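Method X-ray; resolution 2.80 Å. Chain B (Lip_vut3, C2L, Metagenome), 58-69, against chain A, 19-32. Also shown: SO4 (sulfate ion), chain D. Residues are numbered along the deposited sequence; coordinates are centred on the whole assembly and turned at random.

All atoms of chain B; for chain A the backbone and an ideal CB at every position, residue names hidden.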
ATOM      1  N   ALA B  58      -4.756 -13.754   5.930  1.00 64.46           N
ATOM      2  CA  ALA B  58      -5.242 -14.063   4.592  1.00 64.89           C
ATOM      3  C   ALA B  58      -4.094 -14.281   3.614  1.00 61.45           C
ATOM      4  O   ALA B  58      -4.205 -15.103   2.698  1.00 61.01           O
ATOM      5  CB  ALA B  58      -6.156 -12.944   4.098  1.00 68.17           C
HETATM    6  N   MSE B  59      -2.994 -13.552   3.791  1.00 58.92           N
HETATM    7  CA  MSE B  59      -1.832 -13.648   2.913  1.00 55.66           C
HETATM    8  C   MSE B  59      -1.217 -15.036   2.913  1.00 54.00           C
HETATM    9  O   MSE B  59      -0.727 -15.510   1.888  1.00 54.07           O
HETATM   10  CB  MSE B  59      -0.765 -12.638   3.328  1.00 54.45           C
HETATM   11  CG  MSE B  59      -1.058 -11.203   2.963  1.00 54.60           C
HETATM   12 SE   MSE B  59       0.039 -10.033   4.060  0.39 53.45          SE
HETATM   13  CE  MSE B  59       1.737 -10.972   3.869  1.00 51.48           C
ATOM     14  N   LEU B  60      -1.237 -15.679   4.082  1.00 52.44           N
ATOM     15  CA  LEU B  60      -0.614 -16.987   4.239  1.00 51.38           C
ATOM     16  C   LEU B  60      -1.236 -18.048   3.343  1.00 52.34           C
ATOM     17  O   LEU B  60      -0.682 -19.147   3.237  1.00 52.48           O
ATOM     18  CB  LEU B  60      -0.688 -17.420   5.705  1.00 51.62           C
ATOM     19  CG  LEU B  60       0.063 -16.520   6.693  1.00 50.70           C
ATOM     20  CD1 LEU B  60      -0.229 -16.926   8.131  1.00 49.94           C
ATOM     21  CD2 LEU B  60       1.559 -16.549   6.421  1.00 49.51           C
ATOM     22  N   ASN B  61      -2.365 -17.753   2.701  1.00 53.87           N
ATOM     23  CA  ASN B  61      -2.944 -18.644   1.708  1.00 55.10           C
ATOM     24  C   ASN B  61      -2.405 -18.398   0.305  1.00 55.52           C
ATOM     25  O   ASN B  61      -2.633 -19.228  -0.582  1.00 58.10           O
ATOM     26  CB  ASN B  61      -4.469 -18.508   1.694  1.00 57.40           C
ATOM     27  CG  ASN B  61      -5.115 -19.073   2.940  1.00 57.96           C
ATOM     28  OD1 ASN B  61      -5.484 -20.247   2.982  1.00 59.66           O
ATOM     29  ND2 ASN B  61      -5.261 -18.241   3.963  1.00 57.71           N
ATOM     30  N   GLU B  62      -1.711 -17.287   0.081  1.00 54.26           N
ATOM     31  CA  GLU B  62      -1.125 -17.036  -1.230  1.00 53.74           C
ATOM     32  C   GLU B  62      -0.013 -18.044  -1.489  1.00 50.33           C
ATOM     33  O   GLU B  62       0.858 -18.230  -0.630  1.00 48.32           O
ATOM     34  CB  GLU B  62      -0.587 -15.609  -1.321  1.00 55.12           C
ATOM     35  CG  GLU B  62      -1.660 -14.535  -1.251  1.00 57.14           C
ATOM     36  CD  GLU B  62      -1.133 -13.162  -1.619  1.00 60.14           C
ATOM     37  OE1 GLU B  62       0.005 -13.080  -2.127  1.00 61.05           O
ATOM     38  OE2 GLU B  62      -1.857 -12.166  -1.404  1.00 61.51           O
ATOM     39  N   PRO B  63      -0.008 -18.713  -2.647  1.00 48.85           N
ATOM     40  CA  PRO B  63       0.960 -19.805  -2.859  1.00 50.38           C
ATOM     41  C   PRO B  63       2.413 -19.380  -2.733  1.00 51.51           C
ATOM     42  O   PRO B  63       3.214 -20.117  -2.147  1.00 50.74           O
ATOM     43  CB  PRO B  63       0.631 -20.294  -4.278  1.00 51.37           C
ATOM     44  CG  PRO B  63      -0.182 -19.205  -4.901  1.00 50.03           C
ATOM     45  CD  PRO B  63      -0.928 -18.555  -3.785  1.00 51.21           C
ATOM     46  N   PHE B  64       2.780 -18.213  -3.262  1.00 52.71           N
ATOM     47  CA  PHE B  64       4.171 -17.785  -3.165  1.00 51.65           C
ATOM     48  C   PHE B  64       4.558 -17.450  -1.730  1.00 52.11           C
ATOM     49  O   PHE B  64       5.710 -17.664  -1.335  1.00 51.97           O
ATOM     50  CB  PHE B  64       4.423 -16.586  -4.078  1.00 51.16           C
ATOM     51  CG  PHE B  64       5.817 -16.044  -3.982  1.00 50.73           C
ATOM     52  CD1 PHE B  64       6.883 -16.739  -4.529  1.00 51.26           C
ATOM     53  CD2 PHE B  64       6.065 -14.844  -3.337  1.00 51.14           C
ATOM     54  CE1 PHE B  64       8.170 -16.246  -4.439  1.00 51.56           C
ATOM     55  CE2 PHE B  64       7.350 -14.345  -3.243  1.00 51.70           C
ATOM     56  CZ  PHE B  64       8.404 -15.046  -3.795  1.00 51.99           C
ATOM     57  N   ILE B  65       3.618 -16.938  -0.935  1.00 52.96           N
ATOM     58  CA  ILE B  65       3.935 -16.564   0.440  1.00 54.71           C
ATOM     59  C   ILE B  65       4.092 -17.804   1.312  1.00 55.55           C
ATOM     60  O   ILE B  65       5.049 -17.920   2.087  1.00 54.99           O
ATOM     61  CB  ILE B  65       2.861 -15.613   0.999  1.00 55.41           C
ATOM     62  CG1 ILE B  65       2.946 -14.249   0.313  1.00 56.10           C
ATOM     63  CG2 ILE B  65       3.004 -15.469   2.509  1.00 55.13           C
ATOM     64  CD1 ILE B  65       1.946 -13.241   0.837  1.00 56.77           C
HETATM   65  N   MSE B  66       3.165 -18.751   1.198  1.00 57.63           N
HETATM   66  CA  MSE B  66       3.211 -19.933   2.051  1.00 59.25           C
HETATM   67  C   MSE B  66       4.371 -20.850   1.665  1.00 60.59           C
HETATM   68  O   MSE B  66       4.807 -21.678   2.465  1.00 59.16           O
HETATM   69  CB  MSE B  66       1.882 -20.694   2.004  1.00 60.22           C
HETATM   70  CG  MSE B  66       1.816 -21.822   0.994  1.00 63.45           C
HETATM   71 SE   MSE B  66       0.437 -23.128   1.465  0.48 64.88          SE
HETATM   72  CE  MSE B  66      -1.112 -21.947   1.555  1.00 64.99           C
ATOM     73  N   GLU B  67       4.874 -20.697   0.438  1.00 62.91           N
ATOM     74  CA  GLU B  67       6.089 -21.411   0.058  1.00 65.54           C
ATOM     75  C   GLU B  67       7.293 -20.886   0.828  1.00 65.31           C
ATOM     76  O   GLU B  67       8.115 -21.669   1.317  1.00 65.63           O
ATOM     77  CB  GLU B  67       6.325 -21.294  -1.448  1.00 69.10           C
ATOM     78  CG  GLU B  67       5.522 -22.278  -2.283  1.00 73.48           C
ATOM     79  CD  GLU B  67       5.768 -22.111  -3.770  1.00 78.66           C
ATOM     80  OE1 GLU B  67       6.536 -21.200  -4.144  1.00 81.28           O
ATOM     81  OE2 GLU B  67       5.196 -22.888  -4.564  1.00 80.50           O
ATOM     82  N   GLN B  68       7.408 -19.562   0.949  1.00 63.87           N
ATOM     83  CA  GLN B  68       8.492 -18.982   1.732  1.00 62.39           C
ATOM     84  C   GLN B  68       8.354 -19.320   3.209  1.00 60.34           C
ATOM     85  O   GLN B  68       9.363 -19.499   3.899  1.00 60.45           O
ATOM     86  CB  GLN B  68       8.527 -17.466   1.540  1.00 62.23           C
ATOM     87  CG  GLN B  68       8.520 -17.034   0.088  1.00 62.95           C
ATOM     88  CD  GLN B  68       9.649 -17.660  -0.704  1.00 64.09           C
ATOM     89  OE1 GLN B  68      10.800 -17.671  -0.266  1.00 64.74           O
ATOM     90  NE2 GLN B  68       9.324 -18.194  -1.876  1.00 64.60           N
ATOM     91  N   VAL B  69       7.120 -19.415   3.705  1.00 58.84           N
ATOM     92  CA  VAL B  69       6.909 -19.755   5.106  1.00 58.30           C
ATOM     93  C   VAL B  69       7.254 -21.216   5.361  1.00 58.29           C
ATOM     94  O   VAL B  69       7.851 -21.553   6.389  1.00 58.37           O
ATOM     95  CB  VAL B  69       5.461 -19.433   5.521  1.00 56.91           C
ATOM     96  CG1 VAL B  69       5.197 -19.913   6.944  1.00 55.44           C
ATOM     97  CG2 VAL B  69       5.189 -17.938   5.389  1.00 56.58           C
TER
ATOM     98  N   UNK A  19       0.549  -7.273  -8.644  1.00 70.44           N
ATOM     99  CA  UNK A  19      -0.241  -7.363  -7.435  1.00 71.42           C
ATOM    100  C   UNK A  19       0.642  -7.358  -6.203  1.00 70.30           C
ATOM    101  O   UNK A  19       1.799  -7.801  -6.227  1.00 70.87           O
ATOM    102  CB  UNK A  19      -1.110  -8.622  -7.459  1.00 71.42           C
ATOM    103  N   UNK A  20       0.093  -6.845  -5.103  1.00 67.22           N
ATOM    104  CA  UNK A  20       0.865  -6.717  -3.876  1.00 64.35           C
ATOM    105  C   UNK A  20       1.297  -8.087  -3.371  1.00 62.58           C
ATOM    106  O   UNK A  20       0.484  -9.012  -3.275  1.00 61.87           O
ATOM    107  CB  UNK A  20       0.053  -5.986  -2.805  1.00 64.35           C
ATOM    108  N   UNK A  21       2.588  -8.213  -3.067  1.00 61.06           N
ATOM    109  CA  UNK A  21       3.239  -9.416  -2.557  1.00 61.33           C
ATOM    110  C   UNK A  21       3.298 -10.543  -3.579  1.00 60.17           C
ATOM    111  O   UNK A  21       3.878 -11.595  -3.283  1.00 61.12           O
ATOM    112  CB  UNK A  21       2.511  -9.905  -1.303  1.00 61.33           C
ATOM    113  N   UNK A  22       2.722 -10.369  -4.767  1.00 58.56           N
ATOM    114  CA  UNK A  22       2.888 -11.384  -5.795  1.00 57.11           C
ATOM    115  C   UNK A  22       4.280 -11.263  -6.415  1.00 55.09           C
ATOM    116  O   UNK A  22       4.780 -10.151  -6.603  1.00 54.72           O
ATOM    117  CB  UNK A  22       1.803 -11.254  -6.866  1.00 57.11           C
ATOM    118  N   UNK A  23       4.926 -12.384  -6.727  1.00 54.63           N
ATOM    119  CA  UNK A  23       6.320 -12.327  -7.186  1.00 54.08           C
ATOM    120  C   UNK A  23       6.451 -11.615  -8.526  1.00 52.37           C
ATOM    121  O   UNK A  23       5.765 -11.945  -9.497  1.00 50.92           O
ATOM    122  CB  UNK A  23       6.898 -13.739  -7.297  1.00 54.08           C
ATOM    123  N   UNK A  24       7.340 -10.623  -8.566  1.00 52.10           N
ATOM    124  CA  UNK A  24       7.712  -9.964  -9.800  1.00 51.75           C
ATOM    125  C   UNK A  24       8.729 -10.789 -10.561  1.00 53.84           C
ATOM    126  O   UNK A  24       8.870 -11.996 -10.351  1.00 59.83           O
ATOM    127  CB  UNK A  24       8.264  -8.565  -9.518  1.00 51.75           C
ATOM    128  N   UNK A  25       9.464 -10.121 -11.454  1.00 51.41           N
ATOM    129  CA  UNK A  25      10.441 -10.841 -12.262  1.00 52.10           C
ATOM    130  C   UNK A  25      11.710 -11.179 -11.493  1.00 53.71           C
ATOM    131  O   UNK A  25      12.402 -12.133 -11.865  1.00 55.04           O
ATOM    132  CB  UNK A  25      10.798 -10.016 -13.500  1.00 52.10           C
ATOM    133  N   UNK A  26      12.033 -10.436 -10.430  1.00 54.28           N
ATOM    134  CA  UNK A  26      13.320 -10.634  -9.771  1.00 56.37           C
ATOM    135  C   UNK A  26      13.316 -11.915  -8.945  1.00 55.99           C
ATOM    136  O   UNK A  26      14.340 -12.598  -8.839  1.00 56.84           O
ATOM    137  CB  UNK A  26      13.656  -9.434  -8.883  1.00 56.37           C
ATOM    138  N   UNK A  27      12.174 -12.272  -8.354  1.00 55.50           N
ATOM    139  CA  UNK A  27      12.098 -13.486  -7.553  1.00 57.76           C
ATOM    140  C   UNK A  27      11.726 -14.711  -8.373  1.00 57.74           C
ATOM    141  O   UNK A  27      12.061 -15.832  -7.971  1.00 59.46           O
ATOM    142  CB  UNK A  27      11.084 -13.300  -6.423  1.00 57.76           C
ATOM    143  N   UNK A  28      11.042 -14.531  -9.503  1.00 56.57           N
ATOM    144  CA  UNK A  28      10.900 -15.631 -10.450  1.00 56.91           C
ATOM    145  C   UNK A  28      12.239 -15.960 -11.096  1.00 58.14           C
ATOM    146  O   UNK A  28      12.529 -17.128 -11.382  1.00 58.96           O
ATOM    147  CB  UNK A  28       9.865 -15.286 -11.522  1.00 56.91           C
ATOM    148  N   UNK A  29      13.071 -14.942 -11.329  1.00 58.66           N
ATOM    149  CA  UNK A  29      14.418 -15.178 -11.835  1.00 60.48           C
ATOM    150  C   UNK A  29      15.309 -15.796 -10.766  1.00 64.15           C
ATOM    151  O   UNK A  29      16.218 -16.569 -11.088  1.00 67.16           O
ATOM    152  CB  UNK A  29      15.033 -13.871 -12.340  1.00 60.48           C
ATOM    153  N   UNK A  30      15.061 -15.475  -9.494  1.00 63.56           N
ATOM    154  CA  UNK A  30      15.827 -16.088  -8.415  1.00 66.43           C
ATOM    155  C   UNK A  30      15.530 -17.578  -8.305  1.00 68.92           C
ATOM    156  O   UNK A  30      16.444 -18.386  -8.100  1.00 70.89           O
ATOM    157  CB  UNK A  30      15.524 -15.393  -7.086  1.00 66.43           C
ATOM    158  N   UNK A  31      14.260 -17.964  -8.452  1.00 68.72           N
ATOM    159  CA  UNK A  31      13.904 -19.376  -8.360  1.00 70.70           C
ATOM    160  C   UNK A  31      14.500 -20.173  -9.513  1.00 69.17           C
ATOM    161  O   UNK A  31      14.985 -21.294  -9.315  1.00 71.10           O
ATOM    162  CB  UNK A  31      12.383 -19.540  -8.340  1.00 70.70           C
ATOM    163  N   UNK A  32      14.478 -19.613 -10.724  1.00 66.12           N
ATOM    164  CA  UNK A  32      15.062 -20.305 -11.865  1.00 65.71           C
ATOM    165  C   UNK A  32      16.581 -20.345 -11.776  1.00 65.10           C
ATOM    166  O   UNK A  32      17.204 -21.299 -12.253  1.00 64.89           O
ATOM    167  CB  UNK A  32      14.632 -19.631 -13.170  1.00 65.71           C
TER
HETATM  168  S   SO4 D 302      12.375 -19.741  -3.647  1.00143.19           S
HETATM  169  O1  SO4 D 302      13.242 -19.136  -2.639  1.00143.29           O
HETATM  170  O2  SO4 D 302      11.979 -18.724  -4.616  1.00143.64           O
HETATM  171  O3  SO4 D 302      13.095 -20.809  -4.334  1.00143.05           O
HETATM  172  O4  SO4 D 302      11.186 -20.292  -3.005  1.00143.30           O

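Position 19 opens the stretch with phi 106° and psi 151°, and its ideal CB finds nothing of chain B within 5.5 Å. A positive phi favours glycine, and the residue is G19(A), whose O accepts a bond from the N of residue 22 at 3.1 Å to close a type II turn.

Position 20 points its CA-to-CB bond sideways, with open space around it. Almost any side chain would fit; the L20(A) side chain lies at the margin, its CD2 no nearer than 6.5 Å to M59(B) SE, while L20(A) O is 4.3 Å from E62(B) OE1.

Position 21 is the first to face chain B. Its CB points toward chain B, 4.0 Å from I65(B) CD1 and 4.1 Å from E62(B) OE1, and M59(B) CE lies beyond. Phi of 68° would suit glycine or asparagine, yet the surface ahead is largely apolar and rewards a large hydrophobic or aromatic group. The residue is F21(A), which puts its ring beside the selenomethionine: M59(B) SE lies 3.5 Å from F21(A) CE2, approaching the ring obliquely.

Position 22 turns its CB away, and E62(B) OE1 is the nearest feature, 5.4 Å from the ideal CB. Small or polar residues would do. E22(A) makes no close contact.

Position 23 faces chain B again, its ideal CB 4.0 Å from F64(B) CE1. At phi -65° a compact apolar residue would suit, proline among them. P23(A) lays its ring over one face of the phenylalanine, its CB 3.8 Å from the centroid of the F64(B) ring and only 3° off the normal, a CH-pi contact.

Position 24, just before the helix, is out of reach; serine, aspartate, asparagine or glycine are common N-caps, and G24(A) is found. Positions 25 and 26 also lie beyond reach, and hold F25(A) and V26(A).

Position 27 points toward chain B, with its ideal CB 4.1 Å from F64(B) CZ. Aliphatic carbon suits. Q27(A) supplies its CB there, while its OE1 accepts from the N of G24(A) at 2.8 Å.

Position 28 points sideways and is free of chain B; R28(A) reaches back, its NE 2.8 Å from the O of P23(A). Position 29 is out of reach, and Y29(A) occupies it.

Position 30 points toward chain B without touching it, but a sulfate lies nearby, so a long cation would suit. K30(A) donates weakly from NZ to sulfate O1 at 3.3 Å.

Position 31 points toward chain B with a sulfate close by, its O2 3.8 Å from the ideal CB, and the E67(B) carboxylate farther off, OE1 at 7.4 Å, across a gap too wide for a short side chain: lysine or arginine. R31(A) forms a salt bridge, NH2 to E67(B) OE1 at 2.5 Å, and the same NH2 reaches sulfate O4 at 2.9 Å, which Q68(B) NE2 also binds at 3.0 Å.

Position 32 is out of reach; K32(A) bonds elsewhere in the structure.

Chain A 19-32: GLFEPGFVQRYKRK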
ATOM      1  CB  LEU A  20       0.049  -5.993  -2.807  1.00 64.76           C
ATOM      2  CG  LEU A  20       0.809  -5.678  -1.516  1.00 66.25           C
ATOM      3  CD1 LEU A  20       1.871  -4.609  -1.756  1.00 64.81           C
ATOM      4  CD2 LEU A  20      -0.148  -5.262  -0.412  1.00 68.34           C
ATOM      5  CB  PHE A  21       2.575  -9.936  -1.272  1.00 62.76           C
ATOM      6  CG  PHE A  21       2.596  -8.948  -0.146  1.00 64.21           C
ATOM      7  CD1 PHE A  21       3.690  -8.118   0.040  1.00 63.64           C
ATOM      8  CD2 PHE A  21       1.521  -8.836   0.719  1.00 66.46           C
ATOM      9  CE1 PHE A  21       3.716  -7.203   1.071  1.00 65.23           C
ATOM     10  CE2 PHE A  21       1.541  -7.920   1.754  1.00 67.96           C
ATOM     11  CZ  PHE A  21       2.641  -7.104   1.931  1.00 67.36           C
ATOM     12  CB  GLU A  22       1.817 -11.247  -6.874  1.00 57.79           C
ATOM     13  CG  GLU A  22       0.392 -11.375  -6.348  1.00 61.55           C
ATOM     14  CD  GLU A  22      -0.597 -11.763  -7.428  1.00 65.13           C
ATOM     15  OE1 GLU A  22      -0.195 -12.467  -8.379  1.00 67.60           O
ATOM     16  OE2 GLU A  22      -1.779 -11.365  -7.329  1.00 66.45           O
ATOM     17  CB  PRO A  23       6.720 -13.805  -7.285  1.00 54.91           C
ATOM     18  CG  PRO A  23       5.433 -14.546  -7.415  1.00 55.75           C
ATOM     19  CD  PRO A  23       4.432 -13.768  -6.619  1.00 55.93           C
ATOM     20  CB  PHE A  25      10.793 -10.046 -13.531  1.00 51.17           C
ATOM     21  CG  PHE A  25      11.889  -9.023 -13.345  1.00 50.68           C
ATOM     22  CD1 PHE A  25      13.222  -9.359 -13.555  1.00 51.58           C
ATOM     23  CD2 PHE A  25      11.586  -7.718 -12.991  1.00 49.65           C
ATOM     24  CE1 PHE A  25      14.229  -8.419 -13.390  1.00 50.91           C
ATOM     25  CE2 PHE A  25      12.590  -6.772 -12.830  1.00 48.97           C
ATOM     26  CZ  PHE A  25      13.912  -7.125 -13.031  1.00 49.21           C
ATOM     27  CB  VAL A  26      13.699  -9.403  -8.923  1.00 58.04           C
ATOM     28  CG1 VAL A  26      13.535  -8.131  -9.728  1.00 54.13           C
ATOM     29  CG2 VAL A  26      12.890  -9.335  -7.634  1.00 61.18           C
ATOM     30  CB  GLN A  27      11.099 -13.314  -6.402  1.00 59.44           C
ATOM     31  CG  GLN A  27       9.915 -12.425  -6.718  1.00 60.34           C
ATOM     32  CD  GLN A  27      10.167 -10.970  -6.375  1.00 60.62           C
ATOM     33  OE1 GLN A  27       9.700 -10.066  -7.069  1.00 59.91           O
ATOM     34  NE2 GLN A  27      10.905 -10.735  -5.296  1.00 60.83           N
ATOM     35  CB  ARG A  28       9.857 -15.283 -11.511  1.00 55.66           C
ATOM     36  CG  ARG A  28       8.466 -15.048 -10.954  1.00 55.07           C
ATOM     37  CD  ARG A  28       7.551 -14.412 -11.987  1.00 53.73           C
ATOM     38  NE  ARG A  28       6.322 -13.907 -11.383  1.00 53.26           N
ATOM     39  CZ  ARG A  28       5.170 -14.568 -11.365  1.00 54.24           C
ATOM     40  NH1 ARG A  28       4.102 -14.030 -10.789  1.00 53.60           N
ATOM     41  NH2 ARG A  28       5.082 -15.764 -11.929  1.00 55.98           N
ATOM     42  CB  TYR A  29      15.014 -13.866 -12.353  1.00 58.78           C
ATOM     43  CG  TYR A  29      16.438 -13.950 -12.863  1.00 60.45           C
ATOM     44  CD1 TYR A  29      16.849 -14.995 -13.682  1.00 61.14           C
ATOM     45  CD2 TYR A  29      17.364 -12.962 -12.550  1.00 61.92           C
ATOM     46  CE1 TYR A  29      18.148 -15.063 -14.155  1.00 62.77           C
ATOM     47  CE2 TYR A  29      18.662 -13.020 -13.021  1.00 63.80           C
ATOM     48  CZ  TYR A  29      19.050 -14.073 -13.822  1.00 64.67           C
ATOM     49  OH  TYR A  29      20.343 -14.131 -14.292  1.00 67.37           O
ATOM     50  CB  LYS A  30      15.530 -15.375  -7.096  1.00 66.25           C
ATOM     51  CG  LYS A  30      15.756 -16.222  -5.850  1.00 68.51           C
ATOM     52  CD  LYS A  30      15.494 -15.414  -4.588  1.00 68.44           C
ATOM     53  CE  LYS A  30      15.017 -16.297  -3.447  1.00 68.58           C
ATOM     54  NZ  LYS A  30      15.980 -17.387  -3.138  1.00 71.60           N
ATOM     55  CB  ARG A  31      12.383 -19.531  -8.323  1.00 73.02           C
ATOM     56  CG  ARG A  31      11.905 -20.970  -8.400  1.00 78.15           C
ATOM     57  CD  ARG A  31      10.431 -21.082  -8.047  1.00 82.45           C
ATOM     58  NE  ARG A  31      10.178 -20.713  -6.659  1.00 87.31           N
ATOM     59  CZ  ARG A  31       8.996 -20.816  -6.062  1.00 88.65           C
ATOM     60  NH1 ARG A  31       7.950 -21.281  -6.733  1.00 88.09           N
ATOM     61  NH2 ARG A  31       8.857 -20.456  -4.792  1.00 89.23           N
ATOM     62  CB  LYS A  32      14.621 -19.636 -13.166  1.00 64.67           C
ATOM     63  CG  LYS A  32      13.117 -19.588 -13.341  1.00 64.30           C
ATOM     64  CD  LYS A  32      12.725 -18.952 -14.657  1.00 63.80           C
ATOM     65  CE  LYS A  32      11.221 -18.789 -14.737  1.00 62.94           C
ATOM     66  NZ  LYS A  32      10.676 -19.344 -16.001  1.00 64.73           N
TER
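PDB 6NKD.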